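Local coordinates for protein phytochromobilin synthase (PDB 6KME) that binds biliverdin IX alpha and, as a ferredoxin-dependent bilin reductase, probably reduces it to phytochromobilin, the chromophore precursor of plant phytochrome, at residues S53-K58 and T259-N264; Q96-A101 and S196-Y201; S236-G241 and K272-Y277; V244-R247 and L253-D256. The protein carries 1 engineered substitution. All coordinates share one frame; numbering follows the deposited sequence.

Overall arrangement
Three of the four contacts border on the bound biliverdin. Interaction 2 reaches it from the strand side, through Val97 and Asp99 of the central antiparallel sheet, while interactions 3 and 4 reach it through Asp239, Pro240 and Gly241 and through Val244 and Leu245; the centres of interactions 2 and 3 lie about 23 Å apart, on opposite sides of the centre of the chain. Interaction 1 stands farther off, the side chain of Phe261 being about 10 Å from the ligand. It shares helix 251-262 with interaction 4, where Leu262 CD1 meets Leu245 CD1 at 3.9 Å, and joins interaction 3 through Phe263 CD2 and Ser236 CA, 3.8 Å apart.

Interaction 1: residues S53-K58 and T259-N264; sequences SPLQEK and TKFLFN
At the outer edge of the central antiparallel sheet, Leu55 packs against the C-terminal end of helix 251-262 and the residues just after it, meeting Lys260, Phe261 and Asn264. Its two methyls divide the work. CD2 lies 3.5 Å from the backbone O of Lys260, whereas CD1 reaches Phe261 CD1 at 4.1 Å, coming to that ring obliquely. Both methyls also touch the amide of Asn264, each 3.9 Å from ND2, and the two side chains approach from opposite directions. A branched leucine suits this place because its fork lets CD1 meet ring and amide while CD2 meets the amide and the Lys260 carbonyl. Leu55 sits in the short 3-10 segment 54-57 that interrupts edge strand 51-63, and an ST turn introduces that segment: Ser53 OG accepts from Leu55 N at 2.9 Å. Here the helix end packs on the sheet of the bilin reductase fold, and Leu83 of the next strand but one touches both Leu55 and Asn264. Asn264, with CG anti to its N (chi1 176°), folds its amide back to the helix end, where ND2 donates to Lys260 O at 3.0 Å from above the carbonyl plane. With an alanine at Asn264 the amide is gone, which would probably leave Lys260 O without this donor and open a gap beside the methyls of Leu55. The Lys260 ammonium forms a salt bridge with Asp256.

Interaction 2: residues Q96-A101 and S196-Y201; sequences QVLDFA and SAFKDY. With BLA (biliverdine IX alpha), chain B.
Phe198 of helix 188-211 points the edge of its ring at the face of Phe100 on strand 96-104, a T-shaped pair that joins a helix layer to the central antiparallel sheet of the bilin reductase fold. The ring centroids are 5.7 Å apart and the planes stand at 71°. CZ of Phe198 is the leading atom: it lies over one face of Phe100, displaced toward the rim, 4.1 Å from CD1 of Phe100. Beside this pair, Leu98 brings CD2 to within 4.2 Å of Phe198 CE2, reaching the ring obliquely. Phe198 thus meets two residues spaced two apart on the strand, both on the same side of the sheet. Long apolar side chains suit these positions, since the backbones stay far apart, the nearest CA atoms, those of Phe100 and Phe198, being 10.3 Å from each other. A chi1 of 178° turns the ring of Phe198 away from its own backbone N and out toward the strand. Around this buried group helix 34-47 adds Leu36, Ile37 and Ala40, and strand 112-119 contributes Ala115, which touches Phe198. The other side of the same strand belongs to the biliverdin pocket, lined by Val97 and Asp99. The carboxylate of Asp99 forms a salt bridge with Arg85 through OD1, while its CB touches the bilin methyl CMC. The beta-branched Val97 sets both methyls against the pigment, CG2 near CAC and CG1 3.4 Å from CMC of biliverdin.

Interaction 3: residues S236-G241 and K272-Y277; sequences SEKDPG and KTFLDY. With BLA (biliverdine IX alpha), chain B.
Glu237 and Phe274 bring the two backbones nearest, with CA atoms 7.3 Å apart, where the last turn of helix 218-238 passes the start of the short helix 274-277. After Lys238 the first of these leaves helical geometry and runs on as a loop, while the second opens with a capping box: Asp276 N donates to Thr273 OG1, and Thr273 N returns a bond of 2.9 Å to Asp276 OD2. Phe274, its CG opposite the backbone N (chi1 -179°), extends its ring across to the other segment. Glu237 lies over one face of that ring, its CG 3.6 Å from the centroid and 12° off the normal, a CH-pi contact. CB of Glu237 packs beside it, 3.4 Å from Phe274 CD1. Lys238 adds its CG, 3.8 Å from Phe274 CZ, so long side chains lend their methylene portions to the ring; the ammonium of Lys238 is bound instead by the carbonyls of Lys291 and Asn289. Beyond the end of helix 218-238 lies the bilin-binding loop, where Pro240 CG is 3.4 Å from NA of biliverdin. Gly241 CA comes equally close to C4C, and glycine suits the place because a beta carbon would clash with C3C. A serine in place of Phe274 would probably strip Glu237 CG of its aromatic face and open a gap beside Lys238. Tyr281 meets Phe274 edge-to-face.

Interaction 4: residues V244-R247 and L253-D256; sequences VLKR and LAKD. With BLA (biliverdine IX alpha), chain B.
Just ahead of Leu245 and Lys246, which both meet Ala254, Val244 of helix 242-249 takes the bilin side: its CG2 lies 3.8 Å from the methyl CMD of biliverdin, and its CB and CG1 touch the vinyl carbons. Leu245 serves both neighbours. Its CB rests 4.1 Å from Ala254 CB, whereas CD2, farther out, is 3.8 Å from the vinyl carbon CBC. With CG anti to the carbonyl carbon (chi1 -66°), the branched end also extends to Leu87 and Ile89 of the sheet and to Ile258 and Leu262 of helix 251-262. Lys246 then sets its CG 3.8 Å from the same Ala254 CB, while the rest of its extended chain runs on to a long, weak ion pair with Glu251. The methyl of Ala254 thus rests against the junction of two consecutive residues, touching Leu245 CB, Lys246 CG and the backbone that links them. These two helices of the bilin reductase fold follow each other almost directly in the chain, and an alanine suits the place because its small side chain allows the CA atoms of Lys246 and Ala254 to approach to 5.3 Å. Such apolar, methyl-sized packing implies a contact resting mainly on shape and dispersion, the Lys246-Glu251 pair probably adding little.

Interaction 1: residues S53-K58 and T259-N264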
# COMPACT_ATOMS: atom_id res chain seq x y z
N SER A 53 0.12 -16.82 -8.57
CA SER A 53 0.65 -15.93 -9.59
C SER A 53 1.87 -16.56 -10.26
O SER A 53 2.64 -17.27 -9.61
CB SER A 53 1.06 -14.59 -8.97
OG SER A 53 1.90 -13.85 -9.84
N PRO A 54 2.07 -16.30 -11.56
CA PRO A 54 3.34 -16.70 -12.20
C PRO A 54 4.56 -16.10 -11.52
O PRO A 54 5.66 -16.62 -11.69
CB PRO A 54 3.19 -16.17 -13.63
CG PRO A 54 1.74 -15.86 -13.80
CD PRO A 54 1.21 -15.51 -12.46
N LEU A 55 4.40 -15.02 -10.75
CA LEU A 55 5.55 -14.44 -10.06
C LEU A 55 6.15 -15.40 -9.03
O LEU A 55 7.32 -15.25 -8.68
CB LEU A 55 5.15 -13.13 -9.39
CG LEU A 55 4.85 -11.96 -10.34
CD1 LEU A 55 4.22 -10.77 -9.58
CD2 LEU A 55 6.12 -11.53 -11.06
N GLN A 56 5.38 -16.39 -8.56
CA GLN A 56 5.90 -17.28 -7.53
C GLN A 56 7.12 -18.06 -8.01
O GLN A 56 7.92 -18.49 -7.18
CB GLN A 56 4.81 -18.23 -7.03
CG GLN A 56 5.09 -18.83 -5.64
CD GLN A 56 4.98 -17.82 -4.49
OE1 GLN A 56 3.89 -17.35 -4.17
NE2 GLN A 56 6.11 -17.51 -3.86
N GLU A 57 7.29 -18.24 -9.32
CA GLU A 57 8.44 -18.95 -9.86
C GLU A 57 9.67 -18.07 -9.98
O GLU A 57 10.76 -18.59 -10.26
CB GLU A 57 8.11 -19.53 -11.23
CG GLU A 57 6.85 -20.35 -11.25
CD GLU A 57 6.27 -20.44 -12.64
OE1 GLU A 57 7.04 -20.21 -13.60
OE2 GLU A 57 5.06 -20.72 -12.77
N LYS A 58 9.53 -16.75 -9.81
CA LYS A 58 10.66 -15.84 -9.87
C LYS A 58 10.92 -15.09 -8.57
O LYS A 58 12.03 -14.57 -8.39
CB LYS A 58 10.47 -14.82 -11.01
N THR A 259 10.13 -3.13 -9.01
CA THR A 259 9.38 -2.87 -10.23
C THR A 259 8.69 -4.10 -10.80
O THR A 259 7.69 -3.96 -11.51
CB THR A 259 10.30 -2.29 -11.30
OG1 THR A 259 11.38 -3.21 -11.54
CG2 THR A 259 10.86 -0.94 -10.84
N LYS A 260 9.22 -5.30 -10.55
CA LYS A 260 8.65 -6.51 -11.13
C LYS A 260 7.83 -7.34 -10.15
O LYS A 260 7.06 -8.21 -10.59
CB LYS A 260 9.76 -7.39 -11.73
CG LYS A 260 10.53 -6.70 -12.85
CD LYS A 260 11.26 -7.72 -13.70
CE LYS A 260 12.29 -7.06 -14.61
NZ LYS A 260 13.50 -6.61 -13.86
N PHE A 261 7.96 -7.09 -8.85
CA PHE A 261 7.17 -7.83 -7.86
C PHE A 261 6.28 -6.89 -7.05
O PHE A 261 5.05 -6.96 -7.19
CB PHE A 261 8.07 -8.67 -6.95
CG PHE A 261 7.31 -9.45 -5.91
CD1 PHE A 261 6.66 -10.63 -6.25
CD2 PHE A 261 7.20 -8.96 -4.61
CE1 PHE A 261 5.94 -11.34 -5.31
CE2 PHE A 261 6.49 -9.67 -3.65
CZ PHE A 261 5.85 -10.86 -4.00
N LEU A 262 6.84 -6.01 -6.22
CA LEU A 262 6.01 -5.22 -5.32
C LEU A 262 5.05 -4.34 -6.10
O LEU A 262 3.88 -4.20 -5.72
CB LEU A 262 6.88 -4.35 -4.40
CG LEU A 262 7.75 -5.13 -3.40
CD1 LEU A 262 8.69 -4.19 -2.69
CD2 LEU A 262 6.86 -5.87 -2.38
N PHE A 263 5.53 -3.71 -7.17
CA PHE A 263 4.68 -2.84 -7.97
C PHE A 263 4.63 -3.34 -9.40
O PHE A 263 4.58 -2.57 -10.36
CB PHE A 263 5.14 -1.39 -7.83
CG PHE A 263 5.16 -0.99 -6.38
CD1 PHE A 263 3.97 -0.94 -5.67
CD2 PHE A 263 6.35 -0.85 -5.71
CE1 PHE A 263 3.98 -0.65 -4.31
CE2 PHE A 263 6.37 -0.55 -4.36
CZ PHE A 263 5.18 -0.46 -3.66
N ASN A 264 4.63 -4.68 -9.53
CA ASN A 264 4.37 -5.34 -10.79
C ASN A 264 3.19 -4.69 -11.49
O ASN A 264 2.15 -4.42 -10.87
CB ASN A 264 4.09 -6.83 -10.54
CG ASN A 264 3.71 -7.58 -11.80
OD1 ASN A 264 2.54 -7.58 -12.19
ND2 ASN A 264 4.68 -8.22 -12.43

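Interaction 2: residues Q96-A101 and S196-Y201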
# COMPACT_ATOMS: atom_id res chain seq x y z
N GLN A 96 11.28 -6.39 11.71
CA GLN A 96 10.18 -7.14 11.11
C GLN A 96 9.46 -6.21 10.14
O GLN A 96 9.10 -5.09 10.51
CB GLN A 96 9.20 -7.66 12.17
CG GLN A 96 9.87 -8.40 13.32
CD GLN A 96 10.14 -9.85 12.98
OE1 GLN A 96 9.48 -10.43 12.13
NE2 GLN A 96 11.13 -10.44 13.65
N VAL A 97 9.26 -6.67 8.91
CA VAL A 97 8.64 -5.85 7.87
C VAL A 97 7.52 -6.65 7.20
O VAL A 97 7.68 -7.85 6.93
CB VAL A 97 9.66 -5.39 6.82
CG1 VAL A 97 8.96 -4.56 5.76
CG2 VAL A 97 10.81 -4.60 7.47
N LEU A 98 6.40 -5.98 6.94
CA LEU A 98 5.33 -6.51 6.11
C LEU A 98 4.97 -5.49 5.04
O LEU A 98 4.71 -4.32 5.35
CB LEU A 98 4.07 -6.85 6.94
CG LEU A 98 2.87 -7.37 6.12
CD1 LEU A 98 3.17 -8.74 5.52
CD2 LEU A 98 1.58 -7.41 6.96
N ASP A 99 4.99 -5.91 3.77
CA ASP A 99 4.36 -5.19 2.67
C ASP A 99 3.38 -6.15 2.02
O ASP A 99 3.78 -7.09 1.35
CB ASP A 99 5.38 -4.68 1.64
CG ASP A 99 4.74 -3.80 0.53
OD1 ASP A 99 3.52 -3.95 0.27
OD2 ASP A 99 5.45 -2.96 -0.07
N PHE A 100 2.09 -5.87 2.22
CA PHE A 100 0.98 -6.70 1.76
C PHE A 100 0.04 -5.79 0.98
O PHE A 100 -0.39 -4.76 1.50
CB PHE A 100 0.28 -7.35 2.96
CG PHE A 100 -0.83 -8.28 2.60
CD1 PHE A 100 -2.11 -7.80 2.38
CD2 PHE A 100 -0.59 -9.64 2.48
CE1 PHE A 100 -3.15 -8.67 2.04
CE2 PHE A 100 -1.61 -10.51 2.12
CZ PHE A 100 -2.89 -10.02 1.91
N ALA A 101 -0.27 -6.15 -0.27
CA ALA A 101 -1.14 -5.33 -1.11
C ALA A 101 -2.02 -6.20 -1.99
O ALA A 101 -1.64 -7.31 -2.39
CB ALA A 101 -0.34 -4.37 -2.01
N SER A 196 -5.60 -6.33 15.18
CA SER A 196 -7.05 -6.19 15.05
C SER A 196 -7.42 -5.24 13.92
O SER A 196 -8.40 -5.47 13.20
CB SER A 196 -7.64 -5.69 16.37
OG SER A 196 -7.46 -6.64 17.41
N ALA A 197 -6.64 -4.16 13.74
CA ALA A 197 -6.89 -3.20 12.68
C ALA A 197 -6.68 -3.81 11.30
O ALA A 197 -7.49 -3.62 10.39
CB ALA A 197 -5.99 -1.96 12.85
N PHE A 198 -5.55 -4.52 11.11
CA PHE A 198 -5.30 -5.19 9.84
C PHE A 198 -6.47 -6.10 9.47
O PHE A 198 -6.94 -6.09 8.33
CB PHE A 198 -4.00 -6.00 9.91
CG PHE A 198 -3.69 -6.78 8.65
CD1 PHE A 198 -4.23 -8.04 8.45
CD2 PHE A 198 -2.84 -6.25 7.68
CE1 PHE A 198 -3.95 -8.77 7.29
CE2 PHE A 198 -2.55 -6.96 6.51
CZ PHE A 198 -3.11 -8.23 6.32
N LYS A 199 -6.94 -6.90 10.43
CA LYS A 199 -8.00 -7.86 10.15
C LYS A 199 -9.32 -7.16 9.84
O LYS A 199 -10.01 -7.52 8.87
CB LYS A 199 -8.15 -8.82 11.34
CG LYS A 199 -6.94 -9.71 11.56
CD LYS A 199 -7.08 -10.52 12.84
CE LYS A 199 -5.80 -11.25 13.19
NZ LYS A 199 -6.01 -12.12 14.37
N ASP A 200 -9.68 -6.15 10.64
CA ASP A 200 -10.89 -5.37 10.39
C ASP A 200 -10.85 -4.68 9.03
O ASP A 200 -11.85 -4.68 8.29
CB ASP A 200 -11.08 -4.34 11.50
CG ASP A 200 -11.70 -4.94 12.75
OD1 ASP A 200 -12.10 -6.12 12.68
OD2 ASP A 200 -11.79 -4.24 13.78
N TYR A 201 -9.72 -4.05 8.70
CA TYR A 201 -9.58 -3.35 7.42
C TYR A 201 -9.58 -4.34 6.26
O TYR A 201 -10.19 -4.07 5.21
CB TYR A 201 -8.29 -2.51 7.41
CG TYR A 201 -8.46 -1.09 7.97
CD1 TYR A 201 -9.02 -0.88 9.23
CD2 TYR A 201 -8.07 0.03 7.23
CE1 TYR A 201 -9.19 0.42 9.74
CE2 TYR A 201 -8.23 1.34 7.75
CZ TYR A 201 -8.80 1.52 9.00
OH TYR A 201 -8.98 2.79 9.51
CHA BLA B . 8.59 5.63 6.72
NA BLA B . 6.64 4.90 5.19
C1A BLA B . 7.30 5.86 5.97
C2A BLA B . 6.52 7.10 5.89
C3A BLA B . 5.37 6.83 5.02
C4A BLA B . 5.47 5.46 4.60
CMA BLA B . 4.22 7.76 4.61
CAA BLA B . 6.95 8.41 6.61
CBA BLA B . 8.01 9.10 5.78
CGA BLA B . 7.35 10.08 4.74
O1A BLA B . 6.60 10.84 5.28
O2A BLA B . 7.72 9.90 3.62
CHB BLA B . 4.51 4.66 3.71
NB BLA B . 3.89 6.21 1.94
C1B BLA B . 3.92 4.90 2.47
C2B BLA B . 2.80 4.17 1.61
C3B BLA B . 2.43 4.98 0.53
C4B BLA B . 3.18 6.30 0.70
CMB BLA B . 2.48 2.71 1.86
OB BLA B . 3.26 7.28 -0.01
CAB BLA B . 1.51 4.96 -0.66
CBB BLA B . 1.24 5.74 -1.73
NC BLA B . 8.56 0.69 4.79
C1C BLA B . 7.83 -0.26 4.04
C2C BLA B . 8.80 -1.42 3.79
C3C BLA B . 10.02 -1.09 4.40
C4C BLA B . 9.89 0.30 5.06
CMC BLA B . 8.31 -2.63 2.99
OC BLA B . 6.67 0.01 3.77
CAC BLA B . 11.25 -1.92 4.40
CBC BLA B . 11.79 -2.78 3.51
CHD BLA B . 10.70 1.15 5.77
ND BLA B . 9.30 3.31 6.04
C1D BLA B . 10.39 2.56 6.22
C2D BLA B . 11.46 3.29 7.01
C3D BLA B . 10.95 4.54 7.32
C4D BLA B . 9.52 4.60 6.70
CMD BLA B . 12.79 2.61 7.31
CAD BLA B . 11.52 5.73 8.09
CBD BLA B . 12.63 6.46 7.35
CGD BLA B . 12.16 7.28 6.07
O1D BLA B . 12.85 7.02 5.10
O2D BLA B . 11.20 8.01 6.28

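Interaction 3: residues S236-G241 and K272-Y277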
# COMPACT_ATOMS: atom_id res chain seq x y z
N SER A 236 6.71 2.83 -7.00
CA SER A 236 7.96 2.17 -7.37
C SER A 236 9.12 3.16 -7.39
O SER A 236 10.27 2.75 -7.22
CB SER A 236 7.82 1.45 -8.71
OG SER A 236 7.75 2.36 -9.78
N GLU A 237 8.84 4.46 -7.55
CA GLU A 237 9.90 5.47 -7.52
C GLU A 237 10.21 5.98 -6.11
O GLU A 237 11.38 6.21 -5.79
CB GLU A 237 9.52 6.65 -8.42
CG GLU A 237 10.62 7.72 -8.59
CD GLU A 237 11.77 7.27 -9.51
OE1 GLU A 237 11.51 6.54 -10.48
OE2 GLU A 237 12.93 7.66 -9.25
N LYS A 238 9.20 6.15 -5.25
CA LYS A 238 9.35 6.96 -4.04
C LYS A 238 8.96 6.29 -2.72
O LYS A 238 9.05 6.95 -1.67
CB LYS A 238 8.53 8.26 -4.17
CG LYS A 238 9.06 9.26 -5.21
CD LYS A 238 10.50 9.66 -4.91
CE LYS A 238 11.02 10.77 -5.82
NZ LYS A 238 12.50 10.98 -5.61
N ASP A 239 8.51 5.02 -2.71
CA ASP A 239 8.12 4.40 -1.45
C ASP A 239 9.28 4.44 -0.46
O ASP A 239 10.43 4.17 -0.84
CB ASP A 239 7.67 2.94 -1.65
CG ASP A 239 6.20 2.69 -1.21
OD1 ASP A 239 5.29 3.49 -1.54
OD2 ASP A 239 5.95 1.66 -0.54
N PRO A 240 9.03 4.79 0.80
CA PRO A 240 10.15 4.92 1.75
C PRO A 240 10.95 3.64 1.99
O PRO A 240 12.12 3.73 2.37
CB PRO A 240 9.46 5.40 3.04
CG PRO A 240 8.26 6.15 2.53
CD PRO A 240 7.77 5.30 1.37
N GLY A 241 10.38 2.45 1.75
CA GLY A 241 11.14 1.25 2.07
C GLY A 241 12.29 0.92 1.12
O GLY A 241 13.06 0.01 1.42
N LYS A 272 3.61 5.76 -19.64
CA LYS A 272 4.08 7.01 -19.05
C LYS A 272 5.13 6.75 -17.98
O LYS A 272 5.07 5.76 -17.24
CB LYS A 272 2.90 7.78 -18.46
CG LYS A 272 1.95 8.35 -19.51
CD LYS A 272 0.82 9.13 -18.84
CE LYS A 272 -0.22 9.60 -19.86
NZ LYS A 272 -1.28 10.43 -19.21
N THR A 273 6.11 7.65 -17.91
CA THR A 273 7.15 7.62 -16.90
C THR A 273 6.70 8.35 -15.63
O THR A 273 5.69 9.06 -15.62
CB THR A 273 8.44 8.27 -17.42
OG1 THR A 273 8.19 9.66 -17.65
CG2 THR A 273 8.89 7.61 -18.71
N PHE A 274 7.48 8.16 -14.56
CA PHE A 274 7.28 8.95 -13.35
C PHE A 274 7.26 10.45 -13.67
O PHE A 274 6.38 11.17 -13.19
CB PHE A 274 8.38 8.61 -12.34
CG PHE A 274 8.26 9.35 -11.03
CD1 PHE A 274 7.51 8.83 -9.99
CD2 PHE A 274 8.88 10.58 -10.85
CE1 PHE A 274 7.40 9.51 -8.78
CE2 PHE A 274 8.77 11.27 -9.64
CZ PHE A 274 8.02 10.73 -8.61
N LEU A 275 8.18 10.93 -14.51
CA LEU A 275 8.17 12.37 -14.80
C LEU A 275 6.99 12.79 -15.68
O LEU A 275 6.58 13.96 -15.63
CB LEU A 275 9.49 12.80 -15.45
CG LEU A 275 10.71 12.80 -14.51
CD1 LEU A 275 11.97 13.28 -15.29
CD2 LEU A 275 10.49 13.65 -13.25
N ASP A 276 6.41 11.87 -16.46
CA ASP A 276 5.18 12.21 -17.18
C ASP A 276 4.04 12.51 -16.20
O ASP A 276 3.24 13.42 -16.43
CB ASP A 276 4.78 11.07 -18.12
CG ASP A 276 5.69 10.95 -19.32
OD1 ASP A 276 6.29 11.96 -19.74
OD2 ASP A 276 5.79 9.82 -19.85
N TYR A 277 3.95 11.74 -15.11
CA TYR A 277 2.87 11.94 -14.15
C TYR A 277 3.18 13.07 -13.17
O TYR A 277 2.27 13.79 -12.74
CB TYR A 277 2.61 10.66 -13.34
CG TYR A 277 2.01 9.50 -14.10
CD1 TYR A 277 0.71 9.57 -14.61
CD2 TYR A 277 2.72 8.31 -14.25
CE1 TYR A 277 0.16 8.50 -15.31
CE2 TYR A 277 2.17 7.23 -14.94
CZ TYR A 277 0.88 7.33 -15.45
OH TYR A 277 0.33 6.27 -16.13
CHA BLA B . 8.59 5.63 6.72
NA BLA B . 6.64 4.90 5.19
C1A BLA B . 7.30 5.86 5.97
C2A BLA B . 6.52 7.10 5.89
C3A BLA B . 5.37 6.83 5.02
C4A BLA B . 5.47 5.46 4.60
CMA BLA B . 4.22 7.76 4.61
CAA BLA B . 6.95 8.41 6.61
CBA BLA B . 8.01 9.10 5.78
CGA BLA B . 7.35 10.08 4.74
O1A BLA B . 6.60 10.84 5.28
O2A BLA B . 7.72 9.90 3.62
CHB BLA B . 4.51 4.66 3.71
NB BLA B . 3.89 6.21 1.94
C1B BLA B . 3.92 4.90 2.47
C2B BLA B . 2.80 4.17 1.61
C3B BLA B . 2.43 4.98 0.53
C4B BLA B . 3.18 6.30 0.70
CMB BLA B . 2.48 2.71 1.86
OB BLA B . 3.26 7.28 -0.01
CAB BLA B . 1.51 4.96 -0.66
CBB BLA B . 1.24 5.74 -1.73
NC BLA B . 8.56 0.69 4.79
C1C BLA B . 7.83 -0.26 4.04
C2C BLA B . 8.80 -1.42 3.79
C3C BLA B . 10.02 -1.09 4.40
C4C BLA B . 9.89 0.30 5.06
CMC BLA B . 8.31 -2.63 2.99
OC BLA B . 6.67 0.01 3.77
CAC BLA B . 11.25 -1.92 4.40
CBC BLA B . 11.79 -2.78 3.51
CHD BLA B . 10.70 1.15 5.77
ND BLA B . 9.30 3.31 6.04
C1D BLA B . 10.39 2.56 6.22
C2D BLA B . 11.46 3.29 7.01
C3D BLA B . 10.95 4.54 7.32
C4D BLA B . 9.52 4.60 6.70
CMD BLA B . 12.79 2.61 7.31
CAD BLA B . 11.52 5.73 8.09
CBD BLA B . 12.63 6.46 7.35
CGD BLA B . 12.16 7.28 6.07
O1D BLA B . 12.85 7.02 5.10
O2D BLA B . 11.20 8.01 6.28

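Interaction 4: residues V244-R247 and L253-D256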
# COMPACT_ATOMS: atom_id res chain seq x y z
N VAL A 244 15.88 0.59 2.52
CA VAL A 244 16.15 -0.61 3.31
C VAL A 244 16.38 -1.81 2.39
O VAL A 244 17.30 -2.61 2.60
CB VAL A 244 15.01 -0.87 4.31
CG1 VAL A 244 15.21 -2.21 4.98
CG2 VAL A 244 14.95 0.24 5.36
N LEU A 245 15.52 -1.97 1.37
CA LEU A 245 15.70 -3.06 0.41
C LEU A 245 17.07 -2.98 -0.26
O LEU A 245 17.76 -4.00 -0.40
CB LEU A 245 14.60 -3.02 -0.64
CG LEU A 245 13.18 -3.31 -0.14
CD1 LEU A 245 12.14 -3.21 -1.29
CD2 LEU A 245 13.12 -4.69 0.51
N LYS A 246 17.50 -1.78 -0.66
CA LYS A 246 18.80 -1.62 -1.31
C LYS A 246 19.94 -2.04 -0.40
O LYS A 246 20.91 -2.66 -0.86
CB LYS A 246 18.98 -0.18 -1.79
CG LYS A 246 18.03 0.14 -2.93
CD LYS A 246 18.08 1.59 -3.37
CE LYS A 246 17.10 1.84 -4.51
NZ LYS A 246 17.15 3.26 -4.97
N ARG A 247 19.84 -1.72 0.89
CA ARG A 247 20.88 -2.14 1.84
C ARG A 247 20.90 -3.65 2.01
O ARG A 247 21.97 -4.25 2.18
CB ARG A 247 20.65 -1.45 3.19
CG ARG A 247 21.34 -2.15 4.36
CD ARG A 247 21.42 -1.29 5.61
NE ARG A 247 20.11 -0.87 6.11
CZ ARG A 247 19.25 -1.67 6.72
NH1 ARG A 247 19.53 -2.95 6.89
NH2 ARG A 247 18.09 -1.18 7.15
N LEU A 253 19.17 -5.93 -7.49
CA LEU A 253 18.06 -6.83 -7.16
C LEU A 253 16.92 -6.08 -6.47
O LEU A 253 15.76 -6.46 -6.63
CB LEU A 253 18.52 -7.99 -6.28
CG LEU A 253 19.52 -8.98 -6.90
CD1 LEU A 253 19.95 -10.00 -5.85
CD2 LEU A 253 18.97 -9.69 -8.14
N ALA A 254 17.23 -5.02 -5.71
CA ALA A 254 16.15 -4.25 -5.09
C ALA A 254 15.27 -3.60 -6.15
O ALA A 254 14.04 -3.67 -6.08
CB ALA A 254 16.72 -3.21 -4.13
N LYS A 255 15.89 -2.98 -7.17
CA LYS A 255 15.10 -2.37 -8.24
C LYS A 255 14.28 -3.42 -8.99
O LYS A 255 13.15 -3.15 -9.42
CB LYS A 255 16.02 -1.63 -9.21
N ASP A 256 14.83 -4.62 -9.13
CA ASP A 256 14.08 -5.70 -9.76
C ASP A 256 12.87 -6.10 -8.92
O ASP A 256 11.75 -6.20 -9.43
CB ASP A 256 15.01 -6.89 -10.00
CG ASP A 256 14.34 -8.01 -10.77
OD1 ASP A 256 14.35 -7.97 -12.02
OD2 ASP A 256 13.80 -8.92 -10.11
CHA BLA B . 8.59 5.63 6.72
NA BLA B . 6.64 4.90 5.19
C1A BLA B . 7.30 5.86 5.97
C2A BLA B . 6.52 7.10 5.89
C3A BLA B . 5.37 6.83 5.02
C4A BLA B . 5.47 5.46 4.60
CMA BLA B . 4.22 7.76 4.61
CAA BLA B . 6.95 8.41 6.61
CBA BLA B . 8.01 9.10 5.78
CGA BLA B . 7.35 10.08 4.74
O1A BLA B . 6.60 10.84 5.28
O2A BLA B . 7.72 9.90 3.62
CHB BLA B . 4.51 4.66 3.71
NB BLA B . 3.89 6.21 1.94
C1B BLA B . 3.92 4.90 2.47
C2B BLA B . 2.80 4.17 1.61
C3B BLA B . 2.43 4.98 0.53
C4B BLA B . 3.18 6.30 0.70
CMB BLA B . 2.48 2.71 1.86
OB BLA B . 3.26 7.28 -0.01
CAB BLA B . 1.51 4.96 -0.66
CBB BLA B . 1.24 5.74 -1.73
NC BLA B . 8.56 0.69 4.79
C1C BLA B . 7.83 -0.26 4.04
C2C BLA B . 8.80 -1.42 3.79
C3C BLA B . 10.02 -1.09 4.40
C4C BLA B . 9.89 0.30 5.06
CMC BLA B . 8.31 -2.63 2.99
OC BLA B . 6.67 0.01 3.77
CAC BLA B . 11.25 -1.92 4.40
CBC BLA B . 11.79 -2.78 3.51
CHD BLA B . 10.70 1.15 5.77
ND BLA B . 9.30 3.31 6.04
C1D BLA B . 10.39 2.56 6.22
C2D BLA B . 11.46 3.29 7.01
C3D BLA B . 10.95 4.54 7.32
C4D BLA B . 9.52 4.60 6.70
CMD BLA B . 12.79 2.61 7.31
CAD BLA B . 11.52 5.73 8.09
CBD BLA B . 12.63 6.46 7.35
CGD BLA B . 12.16 7.28 6.07
O1D BLA B . 12.85 7.02 5.10
O2D BLA B . 11.20 8.01 6.28